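Local structure of putative ATPase, AAA family (Prochlorococcus marinus subsp. pastoris str. CCMP1986, 3CTD) at the interface of chains A and B. The protein is a RarA/MGS1/WRNIP1-type AAA ATPase, seen here as its C-terminal part, that probably acts in the cellular response to stalled DNA replication. Coordinates in Å, arbitrary orientation; residue numbers count along the deposited sequence, not the author numbering. Chains: chain A/B, Putative ATPase, AAA family.

Contact 1: the interface of chains A and B. Residues chain A 55, 58-59, 62, 110, 114; chain B 132-133, 136.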
ATOM      1  N   LEU A  55     -14.022  -0.235  20.244  1.00 29.75           N
ATOM      2  CA  LEU A  55     -13.193   0.713  21.018  1.00 31.13           C
ATOM      3  C   LEU A  55     -13.304   0.368  22.486  1.00 33.22           C
ATOM      4  O   LEU A  55     -12.312   0.354  23.237  1.00 33.21           O
ATOM      5  CB  LEU A  55     -13.595   2.162  20.786  1.00 31.09           C
ATOM      6  CG  LEU A  55     -13.345   2.679  19.375  1.00 31.44           C
ATOM      7  CD1 LEU A  55     -14.094   3.920  19.205  1.00 30.82           C
ATOM      8  CD2 LEU A  55     -11.832   2.928  19.132  1.00 30.71           C
ATOM      9  N   LEU A  58     -11.207  -2.555  23.116  1.00 29.93           N
ATOM     10  CA  LEU A  58      -9.844  -2.056  22.942  1.00 33.26           C
ATOM     11  C   LEU A  58      -9.358  -1.306  24.194  1.00 31.66           C
ATOM     12  O   LEU A  58      -8.293  -1.636  24.748  1.00 30.40           O
ATOM     13  CB  LEU A  58      -9.689  -1.205  21.659  1.00 32.32           C
ATOM     14  CG  LEU A  58      -8.305  -0.609  21.343  1.00 32.75           C
ATOM     15  CD1 LEU A  58      -7.193  -1.641  21.386  1.00 27.61           C
ATOM     16  CD2 LEU A  58      -8.356   0.143  19.999  1.00 31.57           C
ATOM     17  N   ALA A  59     -10.143  -0.330  24.644  1.00 30.20           N
ATOM     18  CA  ALA A  59      -9.794   0.443  25.865  1.00 29.84           C
ATOM     19  C   ALA A  59      -9.650  -0.439  27.057  1.00 31.79           C
ATOM     20  O   ALA A  59      -8.732  -0.274  27.843  1.00 37.73           O
ATOM     21  CB  ALA A  59     -10.784   1.571  26.154  1.00 24.21           C
ATOM     22  N   VAL A  62      -6.114  -2.062  26.929  1.00 36.27           N
ATOM     23  CA  VAL A  62      -4.996  -1.218  27.222  1.00 41.07           C
ATOM     24  C   VAL A  62      -4.991  -0.665  28.663  1.00 45.09           C
ATOM     25  O   VAL A  62      -3.960  -0.637  29.286  1.00 47.43           O
ATOM     26  CB  VAL A  62      -4.707  -0.125  26.147  1.00 42.66           C
ATOM     27  CG1 VAL A  62      -5.400  -0.396  24.824  1.00 35.89           C
ATOM     28  CG2 VAL A  62      -4.950   1.234  26.687  1.00 42.24           C
ATOM     29  N   LEU A 110      -1.211   4.525  20.649  1.00 37.72           N
ATOM     30  CA  LEU A 110      -2.612   4.234  20.818  1.00 39.20           C
ATOM     31  C   LEU A 110      -3.415   4.602  19.548  1.00 36.50           C
ATOM     32  O   LEU A 110      -4.378   3.929  19.205  1.00 34.73           O
ATOM     33  CB  LEU A 110      -3.169   4.982  22.053  1.00 39.41           C
ATOM     34  CG  LEU A 110      -4.613   4.694  22.448  1.00 39.67           C
ATOM     35  CD1 LEU A 110      -4.832   3.137  22.487  1.00 40.20           C
ATOM     36  CD2 LEU A 110      -4.952   5.332  23.795  1.00 35.09           C
ATOM     37  N   SER A 114      -6.044   2.297  17.471  1.00 26.86           N
ATOM     38  CA  SER A 114      -7.391   2.770  17.272  1.00 27.04           C
ATOM     39  C   SER A 114      -7.718   2.856  15.788  1.00 32.78           C
ATOM     40  O   SER A 114      -8.827   2.428  15.362  1.00 36.07           O
ATOM     41  CB  SER A 114      -7.588   4.137  17.941  1.00 28.07           C
ATOM     42  OG  SER A 114      -8.833   4.697  17.553  1.00 32.35           O
TER
ATOM     43  N   ILE B 132     -11.062   6.619  21.020  1.00 40.93           N
ATOM     44  CA  ILE B 132     -10.612   5.569  21.919  1.00 38.32           C
ATOM     45  C   ILE B 132     -10.515   6.151  23.316  1.00 35.73           C
ATOM     46  O   ILE B 132     -10.745   5.451  24.279  1.00 37.39           O
ATOM     47  CB  ILE B 132      -9.236   4.970  21.468  1.00 36.34           C
ATOM     48  CG1 ILE B 132      -8.649   4.010  22.524  1.00 32.81           C
ATOM     49  CG2 ILE B 132      -8.263   6.086  21.248  1.00 36.50           C
ATOM     50  CD1 ILE B 132      -9.568   2.843  22.881  1.00 30.23           C
ATOM     51  N   PHE B 133     -10.166   7.428  23.424  1.00 39.54           N
ATOM     52  CA  PHE B 133     -10.062   8.082  24.740  1.00 42.36           C
ATOM     53  C   PHE B 133     -11.431   8.202  25.397  1.00 43.62           C
ATOM     54  O   PHE B 133     -11.545   8.150  26.621  1.00 44.37           O
ATOM     55  CB  PHE B 133      -9.415   9.461  24.636  1.00 41.58           C
ATOM     56  CG  PHE B 133      -8.007   9.430  24.138  1.00 44.75           C
ATOM     57  CD1 PHE B 133      -6.982   9.018  24.953  1.00 48.05           C
ATOM     58  CD2 PHE B 133      -7.703   9.827  22.849  1.00 49.97           C
ATOM     59  CE1 PHE B 133      -5.662   8.996  24.494  1.00 52.36           C
ATOM     60  CE2 PHE B 133      -6.386   9.787  22.371  1.00 52.15           C
ATOM     61  CZ  PHE B 133      -5.369   9.380  23.188  1.00 52.05           C
ATOM     62  N   MET B 136     -12.124   4.818  26.773  1.00 48.15           N
ATOM     63  CA  MET B 136     -11.217   4.676  27.881  1.00 53.76           C
ATOM     64  C   MET B 136     -11.771   5.394  29.129  1.00 60.05           C
ATOM     65  O   MET B 136     -11.522   4.968  30.265  1.00 58.57           O
ATOM     66  CB  MET B 136      -9.920   5.312  27.477  1.00 58.41           C
ATOM     67  CG  MET B 136      -8.758   4.936  28.282  1.00 68.34           C
ATOM     68  SD  MET B 136      -7.278   4.865  27.220  1.00 83.74           S
ATOM     69  CE  MET B 136      -7.321   3.108  26.803  1.00 77.32           C
TER

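Contact 2: the interface of chains A and B. Residues chain A 103-104, 108, 111-112; chain B 73, 77.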
ATOM      1  N   ARG A 103       7.895   1.723  15.767  1.00 47.40           N
ATOM      2  CA  ARG A 103       8.741   2.875  15.897  1.00 41.12           C
ATOM      3  C   ARG A 103       8.303   3.715  17.066  1.00 44.80           C
ATOM      4  O   ARG A 103       9.147   4.224  17.799  1.00 52.97           O
ATOM      5  CB  ARG A 103       8.807   3.700  14.610  1.00 42.78           C
ATOM      6  N   VAL A 104       6.999   3.843  17.293  1.00 41.96           N
ATOM      7  CA  VAL A 104       6.510   4.868  18.243  1.00 38.90           C
ATOM      8  C   VAL A 104       6.169   4.447  19.705  1.00 41.18           C
ATOM      9  O   VAL A 104       6.435   5.210  20.623  1.00 39.37           O
ATOM     10  CB  VAL A 104       5.298   5.614  17.656  1.00 40.38           C
ATOM     11  CG1 VAL A 104       4.816   6.684  18.611  1.00 34.89           C
ATOM     12  CG2 VAL A 104       5.626   6.191  16.250  1.00 33.43           C
ATOM     13  N   GLU A 108       1.416   7.694  22.353  1.00 47.97           N
ATOM     14  CA  GLU A 108       0.973   8.007  20.990  1.00 45.80           C
ATOM     15  C   GLU A 108       0.513   6.848  20.116  1.00 43.02           C
ATOM     16  O   GLU A 108      -0.450   6.989  19.342  1.00 39.84           O
ATOM     17  CB  GLU A 108       2.076   8.698  20.253  1.00 51.81           C
ATOM     18  CG  GLU A 108       1.811  10.127  20.109  1.00 61.02           C
ATOM     19  CD  GLU A 108       2.144  10.853  21.352  1.00 67.38           C
ATOM     20  OE1 GLU A 108       1.357  11.764  21.714  1.00 71.76           O
ATOM     21  OE2 GLU A 108       3.183  10.487  21.961  1.00 70.79           O
ATOM     22  N   PHE A 111      -3.025   5.670  18.865  1.00 33.60           N
ATOM     23  CA  PHE A 111      -3.670   6.038  17.608  1.00 35.35           C
ATOM     24  C   PHE A 111      -3.612   4.951  16.484  1.00 34.39           C
ATOM     25  O   PHE A 111      -4.553   4.824  15.697  1.00 37.46           O
ATOM     26  CB  PHE A 111      -3.115   7.382  17.114  1.00 34.93           C
ATOM     27  CG  PHE A 111      -3.589   8.549  17.908  1.00 38.86           C
ATOM     28  CD1 PHE A 111      -4.958   8.912  17.890  1.00 41.59           C
ATOM     29  CD2 PHE A 111      -2.684   9.311  18.678  1.00 37.41           C
ATOM     30  CE1 PHE A 111      -5.431  10.018  18.646  1.00 41.95           C
ATOM     31  CE2 PHE A 111      -3.124  10.389  19.433  1.00 36.80           C
ATOM     32  CZ  PHE A 111      -4.507  10.759  19.427  1.00 41.51           C
ATOM     33  N   PHE A 112      -2.525   4.174  16.425  1.00 33.51           N
ATOM     34  CA  PHE A 112      -2.377   3.124  15.404  1.00 32.78           C
ATOM     35  C   PHE A 112      -3.302   1.954  15.721  1.00 31.53           C
ATOM     36  O   PHE A 112      -3.887   1.287  14.835  1.00 31.38           O
ATOM     37  CB  PHE A 112      -0.907   2.680  15.298  1.00 30.00           C
ATOM     38  CG  PHE A 112       0.029   3.826  15.105  1.00 30.52           C
ATOM     39  CD1 PHE A 112      -0.218   4.764  14.105  1.00 33.55           C
ATOM     40  CD2 PHE A 112       1.112   4.011  15.949  1.00 30.31           C
ATOM     41  CE1 PHE A 112       0.603   5.851  13.931  1.00 34.16           C
ATOM     42  CE2 PHE A 112       1.935   5.080  15.799  1.00 30.47           C
ATOM     43  CZ  PHE A 112       1.691   6.011  14.772  1.00 35.94           C
TER
ATOM     44  N   ARG B  73       8.301  10.136  13.005  1.00 37.61           N
ATOM     45  CA  ARG B  73       7.429   9.668  14.100  1.00 41.78           C
ATOM     46  C   ARG B  73       6.184  10.523  14.181  1.00 40.67           C
ATOM     47  O   ARG B  73       5.071   9.999  14.200  1.00 44.79           O
ATOM     48  CB  ARG B  73       8.153   9.691  15.453  1.00 44.48           C
ATOM     49  CG  ARG B  73       8.681   8.346  15.913  1.00 46.58           C
ATOM     50  CD  ARG B  73       9.481   8.436  17.241  1.00 51.21           C
ATOM     51  NE  ARG B  73      10.815   8.034  16.843  1.00 57.50           N
ATOM     52  CZ  ARG B  73      11.930   8.695  17.088  1.00 55.13           C
ATOM     53  NH1 ARG B  73      11.908   9.803  17.852  1.00 51.77           N
ATOM     54  NH2 ARG B  73      13.058   8.201  16.580  1.00 52.01           N
ATOM     55  N   ILE B  77       2.327   9.469  13.475  1.00 32.53           N
ATOM     56  CA  ILE B  77       1.294   9.882  14.427  1.00 32.77           C
ATOM     57  C   ILE B  77       0.203  10.770  13.829  1.00 34.24           C
ATOM     58  O   ILE B  77      -0.980  10.497  13.972  1.00 35.60           O
ATOM     59  CB  ILE B  77       1.917  10.613  15.628  1.00 35.02           C
ATOM     60  CG1 ILE B  77       2.918   9.675  16.337  1.00 38.19           C
ATOM     61  CG2 ILE B  77       0.829  11.150  16.569  1.00 31.83           C
ATOM     62  CD1 ILE B  77       3.658  10.336  17.535  1.00 34.85           C
TER

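Contact 1: the interface of chains A and B
B:Ile132 inserts its side chain between two helices of chain A, 51-63 and 110-122, and hides 82 Å² of its surface there. CG1 stands anti to the backbone N (chi1 171°), and this torsion aims the long branch at helix 51-63 while CG2 is left to face helix 110-122. At the far end of the long branch, CD1 lies 3.7 Å from the methyl CB of A:Ala59; the CD1 methyl of B:Ile132 also meets CG of A:Leu58, the two side chains crossing at about a right angle. Halfway along the branch, CG1 of B:Ile132 is 3.9 Å from CD1 of A:Leu110. A:Leu110 divides its two methyls between neighbours: CD1 goes to the isoleucine, and CD2 reaches CE1 of B:Phe133 at 3.8 Å, standing well off the ring plane and displaced outward past CE1 and CZ, the side chains passing in opposite directions. On the same side of that ring, CG2 of B:Ile132 sits 4.1 Å above the plane, offset toward the rim, which probably helps to keep the ring beside A:Leu110. A:Leu55 adds CD2 against the root of the isoleucine, 4.0 Å from its CA.

Outward along helix 131-139, CB of A:Ala59 meets CA of B:Met136 at 3.6 Å; the small side chain probably allows the two helix backbones to come near each other, although B:Met136 is engineered and poorly ordered, and the placement of its terminal methyl near A:Val62 is doubtful. At the opposite margin is a polar side chain, A:Ser114, whose CB lies 3.9 Å from CG2 of B:Ile132. Its hydroxyl OG also borders the isoleucine, making a van der Waals contact there.

The site thus joins helix 131-139 of one copy to the groove between helices 51-63 and 110-122 of another, in the all-helical region assigned to the MgsA C-terminal family.

Contact 2: the interface of chains A and B
Helix 68-83 of chain B presents B:Arg73 and B:Ile77, one helical turn apart, to the end of helix 90-104 and the start of helix 110-122 in chain A, with A:Glu108 in the connecting loop. All these segments belong to the helical C-terminal region of the RarA/MGS1/WRNIP1 subfamily of AAA ATPases.

B:Ile77 contributes 72 Å² of hidden surface. A chi1 of -59° turns CG1 away from the carbonyl carbon, and a chi2 of 177° extends CD1 toward A:Val104 and A:Glu108. The tip CD1 is 4.0 Å from CG1 of A:Val104, the two side chains meeting at a slant. On the glutamate it is the aliphatic stem that packs against the isoleucine: CG2 of B:Ile77 lies 3.8 Å from CG of A:Glu108. The still shorter approach of CD1 to this stem is too tight to be trusted in detail.

A:Phe112 addresses the base of the same residue with the rim of its ring. CZ stands 3.7 Å from the backbone N of B:Ile77 and 3.9 Å from its CA, and that N lies in the ring plane, which makes this an edge contact and not a stack. CB of A:Val104 lies at the edge of the same ring, also in plane, and so links the phenylalanine to the valine within chain A. Shortening B:Ile77 to an alanine is likely to open a gap beside the aliphatic stem of A:Glu108 and leave CG1 of A:Val104 without its apolar mate.

One turn earlier, B:Arg73 runs past A:Val104 in the opposite direction, its CG 3.8 Å from CG2 of the valine. The valine thereby splits its branches, CG1 to the isoleucine and CG2 to the arginine's aliphatic stem. A:Arg103, with an incomplete side chain, borders this margin and loses 20 Å² of surface to chain B.

The C-alpha centres of contact 1 and contact 2 lie about 14 Å apart, and on chain A both draw on helix 110-122: A:Leu110 and A:Ser114 serve contact 1, A:Phe112 contact 2, with A:Phe111 peripheral. Chain B supplies a different helix to each, 131-139 and 68-83. Neighbouring positions on one chain A helix thus pack against two chain B helices, which may limit how that helix can shift against the partner. Because the whole interface is not an exact two-fold, the chains contribute unlike surfaces. The deposited assembly holds four copies, but the crystal packing by itself does not establish that this pairing is biological.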